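Local coordinates for Proline/betaine transporter, RALF (PDB 4D7R), which probably acts as a guanine-nucleotide exchange factor, in an engineered chimera that joins the Sec7 domain of one bacterial RalF to the capping domain of another, at residues Q61-E66 against G91-K96; I70-K75 against T102-F107; H142-E145 against D151-S154; I166-D171 against K208-I213. One frame throughout, in Å; residues are numbered along the deposited sequence.

Contact 1: residues Q61-E66 against G91-K96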
loop_
_atom_site.group_PDB
_atom_site.type_symbol
_atom_site.label_atom_id
_atom_site.label_comp_id
_atom_site.label_asym_id
_atom_site.label_seq_id
_atom_site.Cartn_x
_atom_site.Cartn_y
_atom_site.Cartn_z
ATOM N N GLN A 61 -6.946 -5.276 -29.095
ATOM C CA GLN A 61 -6.294 -6.134 -28.089
ATOM C C GLN A 61 -6.872 -5.934 -26.704
ATOM O O GLN A 61 -7.617 -4.979 -26.493
ATOM C CB GLN A 61 -4.749 -5.938 -28.107
ATOM C CG GLN A 61 -4.102 -6.237 -29.488
ATOM C CD GLN A 61 -4.298 -7.677 -29.955
ATOM O OE1 GLN A 61 -4.034 -8.646 -29.228
ATOM N NE2 GLN A 61 -4.771 -7.852 -31.179
ATOM N N ASP A 62 -6.518 -6.819 -25.745
ATOM C CA ASP A 62 -6.987 -6.751 -24.358
ATOM C C ASP A 62 -6.037 -5.924 -23.495
ATOM O O ASP A 62 -4.906 -6.349 -23.216
ATOM C CB ASP A 62 -7.154 -8.176 -23.795
ATOM C CG ASP A 62 -7.455 -8.283 -22.304
ATOM O OD1 ASP A 62 -7.982 -7.308 -21.724
ATOM O OD2 ASP A 62 -7.194 -9.346 -21.733
ATOM N N PHE A 63 -6.535 -4.773 -23.035
ATOM C CA PHE A 63 -5.818 -3.815 -22.209
ATOM C C PHE A 63 -5.294 -4.471 -20.937
ATOM O O PHE A 63 -4.132 -4.263 -20.587
ATOM C CB PHE A 63 -6.694 -2.577 -21.910
ATOM C CG PHE A 63 -6.229 -1.778 -20.719
ATOM C CD1 PHE A 63 -5.041 -1.052 -20.770
ATOM C CD2 PHE A 63 -6.908 -1.845 -19.510
ATOM C CE1 PHE A 63 -4.579 -0.359 -19.643
ATOM C CE2 PHE A 63 -6.427 -1.179 -18.376
ATOM C CZ PHE A 63 -5.278 -0.429 -18.454
ATOM N N ILE A 64 -6.125 -5.287 -20.274
ATOM C CA ILE A 64 -5.709 -5.940 -19.017
ATOM C C ILE A 64 -4.492 -6.846 -19.218
ATOM O O ILE A 64 -3.477 -6.661 -18.545
ATOM C CB ILE A 64 -6.899 -6.649 -18.314
ATOM C CG1 ILE A 64 -8.060 -5.646 -18.006
ATOM C CG2 ILE A 64 -6.427 -7.406 -17.040
ATOM C CD1 ILE A 64 -7.687 -4.370 -17.122
ATOM N N ALA A 65 -4.593 -7.808 -20.159
ATOM C CA ALA A 65 -3.527 -8.769 -20.430
ATOM C C ALA A 65 -2.243 -8.081 -20.870
ATOM O O ALA A 65 -1.181 -8.418 -20.344
ATOM C CB ALA A 65 -3.968 -9.771 -21.481
ATOM N N GLU A 66 -2.347 -7.096 -21.791
ATOM C CA GLU A 66 -1.194 -6.356 -22.297
ATOM C C GLU A 66 -0.469 -5.593 -21.193
ATOM O O GLU A 66 0.754 -5.627 -21.161
ATOM C CB GLU A 66 -1.571 -5.428 -23.465
ATOM C CG GLU A 66 -0.372 -4.833 -24.192
ATOM C CD GLU A 66 0.663 -5.811 -24.717
ATOM O OE1 GLU A 66 0.291 -6.938 -25.106
ATOM O OE2 GLU A 66 1.853 -5.428 -24.779
ATOM N N GLY A 91 -8.456 -0.159 -7.620
ATOM C CA GLY A 91 -9.086 0.327 -8.835
ATOM C C GLY A 91 -9.610 -0.854 -9.608
ATOM O O GLY A 91 -9.121 -1.977 -9.444
ATOM N N VAL A 92 -10.631 -0.618 -10.437
ATOM C CA VAL A 92 -11.239 -1.682 -11.234
ATOM C C VAL A 92 -10.205 -2.265 -12.213
ATOM O O VAL A 92 -10.072 -3.484 -12.282
ATOM C CB VAL A 92 -12.518 -1.162 -11.947
ATOM C CG1 VAL A 92 -13.037 -2.171 -12.950
ATOM C CG2 VAL A 92 -13.606 -0.811 -10.926
ATOM N N ASP A 93 -9.466 -1.390 -12.933
ATOM C CA ASP A 93 -8.410 -1.765 -13.883
ATOM C C ASP A 93 -7.262 -2.448 -13.115
ATOM O O ASP A 93 -6.848 -3.557 -13.461
ATOM C CB ASP A 93 -7.856 -0.516 -14.586
ATOM C CG ASP A 93 -8.671 0.030 -15.751
ATOM O OD1 ASP A 93 -9.674 -0.618 -16.136
ATOM O OD2 ASP A 93 -8.292 1.100 -16.292
ATOM N N ASN A 94 -6.792 -1.782 -12.038
ATOM C CA ASN A 94 -5.691 -2.234 -11.188
ATOM C C ASN A 94 -5.875 -3.660 -10.700
ATOM O O ASN A 94 -4.959 -4.478 -10.821
ATOM C CB ASN A 94 -5.526 -1.279 -10.018
ATOM C CG ASN A 94 -5.424 0.178 -10.409
ATOM O OD1 ASN A 94 -6.403 0.802 -10.843
ATOM N ND2 ASN A 94 -4.247 0.747 -10.298
ATOM N N GLN A 95 -7.076 -3.973 -10.182
ATOM C CA GLN A 95 -7.415 -5.290 -9.650
ATOM C C GLN A 95 -7.322 -6.352 -10.746
ATOM O O GLN A 95 -6.809 -7.449 -10.499
ATOM C CB GLN A 95 -8.815 -5.242 -9.035
ATOM C CG GLN A 95 -9.269 -6.517 -8.346
ATOM C CD GLN A 95 -10.689 -6.381 -7.832
ATOM O OE1 GLN A 95 -11.082 -5.366 -7.233
ATOM N NE2 GLN A 95 -11.493 -7.407 -8.052
ATOM N N LYS A 96 -7.833 -6.036 -11.962
ATOM C CA LYS A 96 -7.745 -6.976 -13.087
ATOM C C LYS A 96 -6.314 -7.189 -13.562
ATOM O O LYS A 96 -5.934 -8.324 -13.874
ATOM C CB LYS A 96 -8.638 -6.539 -14.260
ATOM C CG LYS A 96 -10.128 -6.674 -13.995
ATOM C CD LYS A 96 -10.940 -5.948 -15.082
ATOM C CE LYS A 96 -12.411 -6.242 -14.972
ATOM N NZ LYS A 96 -13.004 -5.600 -13.773
#
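I64 reaches from the first turn of helix 63-73 to the backbone and side chain of K96 on helix 92-103. From CB the side chain divides. Its CG2 branch, anti to the backbone N, comes down on the peptide of K96, 3.3 Å from K96 O, and also touches K96 CB at 3.7 Å. The other branch crosses the lysine at a slant: CG1 lies 3.9 Å from K96 CB, and CD1 at its end rests against both K96 CB and the carbonyl of D93, with I64 CD1 3.8 Å from D93 O. Both helices belong to the all-helical Sec7 domain, the part of the chimera derived from Rickettsia, and the contact joins their N-terminal turns at the protein surface. K96 CD still brushes I64 CG1, at 4.1 Å; the amino end of the lysine leads away. F63, one residue earlier, meets D93 instead: ring atom CE2 lies 3.6 Å from D93 OD2, with the ring and carboxylate planes turned 56° apart. K53 on helix 45-58 forms a salt bridge with that same D93 OD2 and a cation-pi contact with the F63 ring, so one lysine serves both partners. Behind I64 the start of helix 63-73 is capped by D62, whose carboxylate accepts weak bonds from the backbone N atoms of I64 and A65.

Contact 2: residues I70-K75 against T102-F107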
loop_
_atom_site.group_PDB
_atom_site.type_symbol
_atom_site.label_atom_id
_atom_site.label_comp_id
_atom_site.label_asym_id
_atom_site.label_seq_id
_atom_site.Cartn_x
_atom_site.Cartn_y
_atom_site.Cartn_z
ATOM N N ILE A 70 3.412 -6.309 -20.093
ATOM C CA ILE A 70 4.460 -5.275 -20.094
ATOM C C ILE A 70 5.127 -5.177 -18.707
ATOM O O ILE A 70 6.365 -5.210 -18.631
ATOM C CB ILE A 70 3.911 -3.931 -20.630
ATOM C CG1 ILE A 70 3.530 -4.053 -22.128
ATOM C CG2 ILE A 70 4.876 -2.760 -20.376
ATOM C CD1 ILE A 70 2.961 -2.760 -22.776
ATOM N N PHE A 71 4.315 -5.126 -17.612
ATOM C CA PHE A 71 4.829 -5.032 -16.244
ATOM C C PHE A 71 5.769 -6.194 -15.922
ATOM O O PHE A 71 6.854 -5.990 -15.373
ATOM C CB PHE A 71 3.666 -4.959 -15.219
ATOM C CG PHE A 71 2.879 -3.666 -15.068
ATOM C CD1 PHE A 71 3.177 -2.546 -15.849
ATOM C CD2 PHE A 71 1.888 -3.547 -14.093
ATOM C CE1 PHE A 71 2.465 -1.350 -15.684
ATOM C CE2 PHE A 71 1.181 -2.351 -13.931
ATOM C CZ PHE A 71 1.466 -1.267 -14.732
ATOM N N TYR A 72 5.379 -7.392 -16.334
ATOM C CA TYR A 72 6.142 -8.595 -16.065
ATOM C C TYR A 72 7.418 -8.701 -16.910
ATOM O O TYR A 72 8.513 -8.933 -16.372
ATOM C CB TYR A 72 5.247 -9.816 -16.287
ATOM C CG TYR A 72 5.916 -11.110 -15.897
ATOM C CD1 TYR A 72 6.073 -11.460 -14.557
ATOM C CD2 TYR A 72 6.448 -11.960 -16.862
ATOM C CE1 TYR A 72 6.703 -12.644 -14.189
ATOM C CE2 TYR A 72 7.110 -13.133 -16.506
ATOM C CZ TYR A 72 7.218 -13.477 -15.167
ATOM O OH TYR A 72 7.838 -14.639 -14.809
ATOM N N GLU A 73 7.260 -8.617 -18.230
ATOM C CA GLU A 73 8.375 -8.755 -19.191
ATOM C C GLU A 73 9.322 -7.563 -19.177
ATOM O O GLU A 73 10.510 -7.738 -19.433
ATOM C CB GLU A 73 7.816 -8.955 -20.612
ATOM C CG GLU A 73 6.982 -10.211 -20.772
ATOM C CD GLU A 73 6.460 -10.477 -22.173
ATOM O OE1 GLU A 73 6.432 -9.544 -23.004
ATOM O OE2 GLU A 73 6.001 -11.613 -22.416
ATOM N N GLU A 74 8.813 -6.343 -18.913
ATOM C CA GLU A 74 9.683 -5.164 -18.941
ATOM C C GLU A 74 10.119 -4.676 -17.558
ATOM O O GLU A 74 10.466 -3.505 -17.399
ATOM C CB GLU A 74 9.079 -4.035 -19.809
ATOM C CG GLU A 74 8.802 -4.477 -21.237
ATOM C CD GLU A 74 10.014 -5.017 -21.967
ATOM O OE1 GLU A 74 11.094 -4.384 -21.872
ATOM O OE2 GLU A 74 9.888 -6.078 -22.626
ATOM N N LYS A 75 10.137 -5.594 -16.577
ATOM C CA LYS A 75 10.545 -5.356 -15.185
ATOM C C LYS A 75 11.817 -4.488 -15.122
ATOM O O LYS A 75 11.772 -3.416 -14.549
ATOM C CB LYS A 75 10.792 -6.688 -14.451
ATOM C CG LYS A 75 11.337 -6.500 -13.039
ATOM C CD LYS A 75 12.011 -7.766 -12.513
ATOM C CE LYS A 75 12.634 -7.560 -11.156
ATOM N NZ LYS A 75 13.077 -8.859 -10.576
ATOM N N THR A 102 0.020 -11.525 -11.719
ATOM C CA THR A 102 0.392 -12.661 -10.902
ATOM C C THR A 102 0.350 -13.959 -11.714
ATOM O O THR A 102 1.237 -14.789 -11.543
ATOM C CB THR A 102 -0.397 -12.647 -9.597
ATOM O OG1 THR A 102 -0.162 -11.367 -9.007
ATOM C CG2 THR A 102 0.075 -13.701 -8.638
ATOM N N LYS A 103 -0.597 -14.066 -12.674
ATOM C CA LYS A 103 -0.735 -15.246 -13.545
ATOM C C LYS A 103 0.470 -15.503 -14.455
ATOM O O LYS A 103 0.724 -16.655 -14.801
ATOM C CB LYS A 103 -2.069 -15.241 -14.302
ATOM C CG LYS A 103 -3.192 -15.836 -13.444
ATOM C CD LYS A 103 -4.580 -15.661 -14.067
ATOM C CE LYS A 103 -5.666 -16.384 -13.291
ATOM N NZ LYS A 103 -5.832 -15.859 -11.909
ATOM N N GLN A 104 1.261 -14.455 -14.765
ATOM C CA GLN A 104 2.487 -14.554 -15.569
ATOM C C GLN A 104 3.549 -15.439 -14.863
ATOM O O GLN A 104 4.396 -16.054 -15.520
ATOM C CB GLN A 104 3.077 -13.153 -15.779
ATOM C CG GLN A 104 2.250 -12.221 -16.699
ATOM C CD GLN A 104 2.583 -12.398 -18.161
ATOM O OE1 GLN A 104 3.572 -13.043 -18.541
ATOM N NE2 GLN A 104 1.726 -11.890 -19.030
ATOM N N PHE A 105 3.529 -15.474 -13.532
ATOM C CA PHE A 105 4.500 -16.282 -12.767
ATOM C C PHE A 105 4.145 -17.762 -12.821
ATOM O O PHE A 105 2.991 -18.135 -12.631
ATOM C CB PHE A 105 4.523 -15.848 -11.293
ATOM C CG PHE A 105 5.081 -14.474 -11.027
ATOM C CD1 PHE A 105 4.305 -13.332 -11.243
ATOM C CD2 PHE A 105 6.372 -14.314 -10.535
ATOM C CE1 PHE A 105 4.812 -12.064 -10.973
ATOM C CE2 PHE A 105 6.882 -13.040 -10.277
ATOM C CZ PHE A 105 6.089 -11.928 -10.467
ATOM N N ASP A 106 5.142 -18.600 -13.052
ATOM C CA ASP A 106 4.951 -20.044 -13.038
ATOM C C ASP A 106 5.423 -20.540 -11.653
ATOM O O ASP A 106 6.614 -20.521 -11.361
ATOM C CB ASP A 106 5.732 -20.713 -14.181
ATOM C CG ASP A 106 5.623 -22.229 -14.197
ATOM O OD1 ASP A 106 4.602 -22.763 -13.687
ATOM O OD2 ASP A 106 6.548 -22.882 -14.725
ATOM N N PHE A 107 4.472 -20.904 -10.782
ATOM C CA PHE A 107 4.778 -21.374 -9.433
ATOM C C PHE A 107 4.502 -22.875 -9.312
ATOM O O PHE A 107 4.526 -23.392 -8.198
ATOM C CB PHE A 107 3.918 -20.616 -8.398
ATOM C CG PHE A 107 4.228 -19.145 -8.222
ATOM C CD1 PHE A 107 5.534 -18.672 -8.323
ATOM C CD2 PHE A 107 3.229 -18.251 -7.885
ATOM C CE1 PHE A 107 5.821 -17.314 -8.143
ATOM C CE2 PHE A 107 3.523 -16.898 -7.673
ATOM C CZ PHE A 107 4.817 -16.444 -7.795
HETATM O O HOH W 1 7.765 -17.699 -14.012
HETATM O O HOH W 2 5.603 -13.519 -20.457
#
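Y72 meets Q104 with a face and F105 with its edge, and these three residues supply nearly all the buried surface. The phenol ring stretches across from helix 63-73 with CG anti to its backbone N (chi1 -174°). Q104 covers one of its faces: Q104 CB stands 3.6 Å from the centroid of the Y72 ring in a CH-pi contact, and the bend at chi2 carries the amide back along the ring, leaving Q104 OE1 3.5 Å from Y72 CD2. At its rim the same ring points into F105 as an edge-to-face (T-shaped) pair, with planes at 73° and centroids of the Y72 and F105 rings 5.0 Å apart. Y72 CE1 is the atom over the centre of the F105 face. Water completes the polar side: one molecule lies 3.2 Å from Y72 OH and accepts from D106 N, while a second lies between E73 OE2 and Q104 OE1, 2.8 Å from each. The contact thus joins the C-terminal end of helix 63-73 to the chain leaving helix 92-103, within the Sec7 domain. Y72 also leans on F101 of the latter helix, F105 packs on R118 of helix 112-121, and F105 O accepts a hydrogen bond from H142 of helix 129-146.

Contact 3: residues H142-E145 against D151-S154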
loop_
_atom_site.group_PDB
_atom_site.type_symbol
_atom_site.label_atom_id
_atom_site.label_comp_id
_atom_site.label_asym_id
_atom_site.label_seq_id
_atom_site.Cartn_x
_atom_site.Cartn_y
_atom_site.Cartn_z
ATOM N N HIS A 142 -2.634 -17.280 -6.249
ATOM C CA HIS A 142 -2.031 -17.880 -7.440
ATOM C C HIS A 142 -1.112 -19.064 -7.113
ATOM O O HIS A 142 -1.120 -20.066 -7.857
ATOM C CB HIS A 142 -1.314 -16.824 -8.307
ATOM C CG HIS A 142 -0.673 -17.393 -9.549
ATOM N ND1 HIS A 142 -1.430 -17.999 -10.548
ATOM C CD2 HIS A 142 0.633 -17.441 -9.907
ATOM C CE1 HIS A 142 -0.566 -18.375 -11.477
ATOM N NE2 HIS A 142 0.691 -18.096 -11.124
ATOM N N TYR A 143 -0.362 -18.972 -5.988
ATOM C CA TYR A 143 0.519 -20.064 -5.597
ATOM C C TYR A 143 -0.303 -21.321 -5.286
ATOM O O TYR A 143 0.039 -22.402 -5.740
ATOM C CB TYR A 143 1.468 -19.684 -4.439
ATOM C CG TYR A 143 2.365 -20.853 -4.091
ATOM C CD1 TYR A 143 1.946 -21.836 -3.194
ATOM C CD2 TYR A 143 3.568 -21.059 -4.767
ATOM C CE1 TYR A 143 2.711 -22.974 -2.959
ATOM C CE2 TYR A 143 4.376 -22.159 -4.484
ATOM C CZ TYR A 143 3.927 -23.129 -3.600
ATOM O OH TYR A 143 4.681 -24.235 -3.307
ATOM N N TYR A 144 -1.415 -21.150 -4.581
ATOM C CA TYR A 144 -2.350 -22.213 -4.243
ATOM C C TYR A 144 -2.920 -22.812 -5.524
ATOM O O TYR A 144 -2.837 -24.029 -5.732
ATOM C CB TYR A 144 -3.481 -21.683 -3.338
ATOM C CG TYR A 144 -4.648 -22.643 -3.208
ATOM C CD1 TYR A 144 -4.487 -23.897 -2.622
ATOM C CD2 TYR A 144 -5.898 -22.326 -3.733
ATOM C CE1 TYR A 144 -5.538 -24.811 -2.564
ATOM C CE2 TYR A 144 -6.965 -23.226 -3.658
ATOM C CZ TYR A 144 -6.781 -24.460 -3.060
ATOM O OH TYR A 144 -7.833 -25.332 -2.946
ATOM N N GLU A 145 -3.436 -21.954 -6.406
ATOM C CA GLU A 145 -4.000 -22.398 -7.689
ATOM C C GLU A 145 -3.039 -23.220 -8.558
ATOM O O GLU A 145 -3.494 -24.146 -9.239
ATOM C CB GLU A 145 -4.632 -21.231 -8.449
ATOM C CG GLU A 145 -5.965 -20.812 -7.831
ATOM C CD GLU A 145 -6.619 -19.534 -8.330
ATOM O OE1 GLU A 145 -5.936 -18.731 -9.000
ATOM O OE2 GLU A 145 -7.819 -19.328 -8.035
ATOM N N ASP A 151 0.496 -28.853 -0.768
ATOM C CA ASP A 151 0.994 -28.485 0.558
ATOM C C ASP A 151 0.046 -27.514 1.233
ATOM O O ASP A 151 0.055 -27.397 2.460
ATOM C CB ASP A 151 2.374 -27.835 0.441
ATOM C CG ASP A 151 3.435 -28.726 -0.165
ATOM O OD1 ASP A 151 3.709 -29.789 0.415
ATOM O OD2 ASP A 151 3.998 -28.348 -1.223
ATOM N N ILE A 152 -0.750 -26.790 0.427
ATOM C CA ILE A 152 -1.690 -25.775 0.909
ATOM C C ILE A 152 -3.067 -26.132 0.396
ATOM O O ILE A 152 -3.232 -26.376 -0.797
ATOM C CB ILE A 152 -1.253 -24.342 0.474
ATOM C CG1 ILE A 152 0.228 -24.026 0.884
ATOM C CG2 ILE A 152 -2.248 -23.285 0.969
ATOM C CD1 ILE A 152 0.824 -22.713 0.270
ATOM N N ASN A 153 -4.048 -26.139 1.300
ATOM C CA ASN A 153 -5.408 -26.594 1.031
ATOM C C ASN A 153 -6.444 -25.575 0.584
ATOM O O ASN A 153 -7.531 -25.987 0.176
ATOM C CB ASN A 153 -5.925 -27.403 2.210
ATOM C CG ASN A 153 -5.178 -28.681 2.479
ATOM O OD1 ASN A 153 -4.601 -29.299 1.586
ATOM N ND2 ASN A 153 -5.183 -29.098 3.733
ATOM N N SER A 154 -6.155 -24.260 0.706
ATOM C CA SER A 154 -7.088 -23.201 0.302
ATOM C C SER A 154 -6.348 -21.898 0.061
ATOM O O SER A 154 -5.187 -21.757 0.487
ATOM C CB SER A 154 -8.176 -22.978 1.361
ATOM O OG SER A 154 -7.665 -22.283 2.493
HETATM O O HOH W 3 3.243 -26.563 -2.932
HETATM O O HOH W 4 -10.031 -25.014 -1.120
#
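Y144 lays its ring against the backbone of I152-S154, and here the packing is tight. S154 C sits 3.6 Å above the plane of the Y144 ring, over its centre, while I152 O comes in at the edge, in plane, 3.3 Å from Y144 CE1. The ring reaches this peptide because chi1 of 167° swings it away from its own backbone N. One residue back, Y143 makes a smaller apolar contact: I152 CD1 touches Y143 CD1 at 3.7 Å, the two side chains crossing at about a right angle. I152 continues inward onto A158 and L161 of helix 155-173 and F205 of helix 203-215. Water bridges the polar ends. At the buried Y143 one molecule donates to both Y143 OH and D151 OD2, 2.6 Å from the latter; on the more open side another donates to N153 O and lies 2.9 Å from Y144 OH. Residues 151-154 end the loop that leads from helix 129-146 into helix 155-173 of the Sec7 domain, S154 serving as N-cap of the second with OG bonded to A157 N. With no clear direct hydrogen bond between the segments, ring-to-peptide packing holds the loop, while K110 O, N149 OD1 and the two waters satisfy the tyrosine hydroxyls and probably limit ring movement.

Contact 4: residues I166-D171 against K208-I213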
loop_
_atom_site.group_PDB
_atom_site.type_symbol
_atom_site.label_atom_id
_atom_site.label_comp_id
_atom_site.label_asym_id
_atom_site.label_seq_id
_atom_site.Cartn_x
_atom_site.Cartn_y
_atom_site.Cartn_z
ATOM N N ILE A 166 5.972 -13.345 6.547
ATOM C CA ILE A 166 6.406 -11.942 6.496
ATOM C C ILE A 166 6.625 -11.421 7.943
ATOM O O ILE A 166 7.638 -10.793 8.221
ATOM C CB ILE A 166 5.373 -11.102 5.686
ATOM C CG1 ILE A 166 5.467 -11.433 4.174
ATOM C CG2 ILE A 166 5.587 -9.627 5.937
ATOM C CD1 ILE A 166 4.308 -10.984 3.328
ATOM N N MET A 167 5.716 -11.750 8.868
ATOM C CA MET A 167 5.865 -11.335 10.265
ATOM C C MET A 167 7.022 -12.103 10.928
ATOM O O MET A 167 7.745 -11.521 11.740
ATOM C CB MET A 167 4.557 -11.549 11.050
ATOM C CG MET A 167 3.575 -10.379 10.951
ATOM S SD MET A 167 4.256 -8.734 11.362
ATOM C CE MET A 167 4.984 -9.011 13.010
ATOM N N LEU A 168 7.233 -13.392 10.519
ATOM C CA LEU A 168 8.323 -14.228 11.048
ATOM C C LEU A 168 9.655 -13.569 10.651
ATOM O O LEU A 168 10.554 -13.475 11.488
ATOM C CB LEU A 168 8.247 -15.666 10.504
ATOM C CG LEU A 168 9.411 -16.566 10.964
ATOM C CD1 LEU A 168 9.414 -16.755 12.509
ATOM C CD2 LEU A 168 9.446 -17.849 10.180
ATOM N N ASN A 169 9.741 -13.074 9.401
ATOM C CA ASN A 169 10.926 -12.343 8.877
ATOM C C ASN A 169 11.274 -11.136 9.770
ATOM O O ASN A 169 12.425 -10.994 10.204
ATOM C CB ASN A 169 10.670 -11.897 7.448
ATOM C CG ASN A 169 11.842 -11.161 6.875
ATOM O OD1 ASN A 169 12.925 -11.725 6.699
ATOM N ND2 ASN A 169 11.657 -9.878 6.622
ATOM N N THR A 170 10.272 -10.307 10.098
ATOM C CA THR A 170 10.466 -9.172 11.025
ATOM C C THR A 170 10.918 -9.676 12.395
ATOM O O THR A 170 11.893 -9.159 12.942
ATOM C CB THR A 170 9.165 -8.334 11.152
ATOM O OG1 THR A 170 9.010 -7.559 9.978
ATOM C CG2 THR A 170 9.171 -7.405 12.371
ATOM N N ASP A 171 10.254 -10.704 12.930
ATOM C CA ASP A 171 10.582 -11.222 14.258
ATOM C C ASP A 171 12.040 -11.682 14.323
ATOM O O ASP A 171 12.785 -11.245 15.211
ATOM C CB ASP A 171 9.623 -12.377 14.637
ATOM C CG ASP A 171 9.683 -12.693 16.104
ATOM O OD1 ASP A 171 10.613 -13.396 16.514
ATOM O OD2 ASP A 171 8.847 -12.168 16.853
ATOM N N LYS A 208 11.192 -25.910 6.628
ATOM C CA LYS A 208 11.952 -25.398 5.493
ATOM C C LYS A 208 11.753 -23.894 5.379
ATOM O O LYS A 208 12.726 -23.191 5.139
ATOM C CB LYS A 208 11.558 -26.101 4.195
ATOM C CG LYS A 208 12.106 -27.526 4.059
ATOM N N ILE A 209 10.509 -23.391 5.601
ATOM C CA ILE A 209 10.235 -21.936 5.558
ATOM C C ILE A 209 10.945 -21.236 6.728
ATOM O O ILE A 209 11.664 -20.245 6.530
ATOM C CB ILE A 209 8.707 -21.610 5.543
ATOM C CG1 ILE A 209 8.011 -22.125 4.275
ATOM C CG2 ILE A 209 8.459 -20.074 5.697
ATOM C CD1 ILE A 209 6.432 -22.201 4.482
ATOM N N TYR A 210 10.740 -21.756 7.941
ATOM C CA TYR A 210 11.349 -21.209 9.146
ATOM C C TYR A 210 12.880 -21.117 9.007
ATOM O O TYR A 210 13.415 -20.034 9.207
ATOM C CB TYR A 210 10.917 -21.982 10.404
ATOM C CG TYR A 210 11.422 -21.370 11.694
ATOM C CD1 TYR A 210 12.725 -21.602 12.140
ATOM C CD2 TYR A 210 10.599 -20.563 12.476
ATOM C CE1 TYR A 210 13.203 -21.019 13.313
ATOM C CE2 TYR A 210 11.073 -19.957 13.643
ATOM C CZ TYR A 210 12.379 -20.186 14.055
ATOM O OH TYR A 210 12.862 -19.621 15.214
ATOM N N ASP A 211 13.561 -22.219 8.605
ATOM C CA ASP A 211 15.027 -22.258 8.470
ATOM C C ASP A 211 15.579 -21.311 7.415
ATOM O O ASP A 211 16.583 -20.637 7.663
ATOM C CB ASP A 211 15.530 -23.694 8.184
ATOM C CG ASP A 211 15.345 -24.717 9.287
ATOM O OD1 ASP A 211 15.058 -24.315 10.436
ATOM O OD2 ASP A 211 15.536 -25.921 9.012
ATOM N N GLU A 212 14.934 -21.262 6.232
ATOM C CA GLU A 212 15.387 -20.417 5.138
ATOM C C GLU A 212 15.223 -18.936 5.458
ATOM O O GLU A 212 16.132 -18.173 5.167
ATOM C CB GLU A 212 14.733 -20.781 3.804
ATOM C CG GLU A 212 15.155 -22.147 3.266
ATOM C CD GLU A 212 16.637 -22.350 3.011
ATOM O OE1 GLU A 212 17.260 -21.481 2.357
ATOM O OE2 GLU A 212 17.173 -23.391 3.453
ATOM N N ILE A 213 14.122 -18.561 6.066
ATOM C CA ILE A 213 13.904 -17.200 6.444
ATOM C C ILE A 213 14.920 -16.799 7.515
ATOM O O ILE A 213 15.421 -15.730 7.484
ATOM C CB ILE A 213 12.473 -16.994 6.927
ATOM C CG1 ILE A 213 11.569 -16.982 5.733
ATOM C CG2 ILE A 213 12.320 -15.664 7.662
ATOM C CD1 ILE A 213 11.809 -15.773 4.855
#
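The Y210 ring is met obliquely by L168, while D211 OD1 from its own helix lies at its edge, in plane. Both leucine methyls take part: L168 CD2 is 3.7 Å from Y210 CD2, and L168 CD1 is 3.8 Å from Y210 CE2, so both prongs of the leucine come from the same side of the ring plane, along its CD2-CE2 bond. The two side chains cross at about a right angle. The hydroxyl of Y210 is hydrogen-bonded to M183 O. One turn further along helix 203-215, I213 sends CG2, anti to its backbone N, against the backbone of helix 155-173, 3.8 Å from N169 CA; L168 CD2 touches the same methyl more loosely. The N169 amide oxygen lies 4.1 Å from I213 CG2 and accepts its hydrogen bond from F218 N, beyond the end of helix 203-215. All four touching residues are buried and no hydrogen bond crosses between the segments, leaving a contact made mainly by apolar side chains, with the N169 amide at its margin. The axes of the two segments approach to 10.3 Å at a crossing angle of -40°, running in roughly the same direction. Within the Sec7 domain, helix 112-121 adds L113 and R117 against I213, and M183, in the loop after helix 155-173, packs on L168.

From the N terminus, residues 61-66 come first, then 70-75 on the same helix; their partners, 91-96 and 102-107, follow in the same order along helix 92-103. Contacts 1 and 2 therefore cross, tying that helix pair at both ends, with centres 14 Å apart. Contact 3 opens only after both have closed and pinches a short loop between helices 129-146 and 155-173. It touches contact 2 directly, where F107 packs on H142 and Y143. Contact 4 comes last, closing a longer loop from helix 155-173 to helix 203-215, about 7 Å from contact 3 at the nearest atoms. All four lie in the Sec7 part of the chimera.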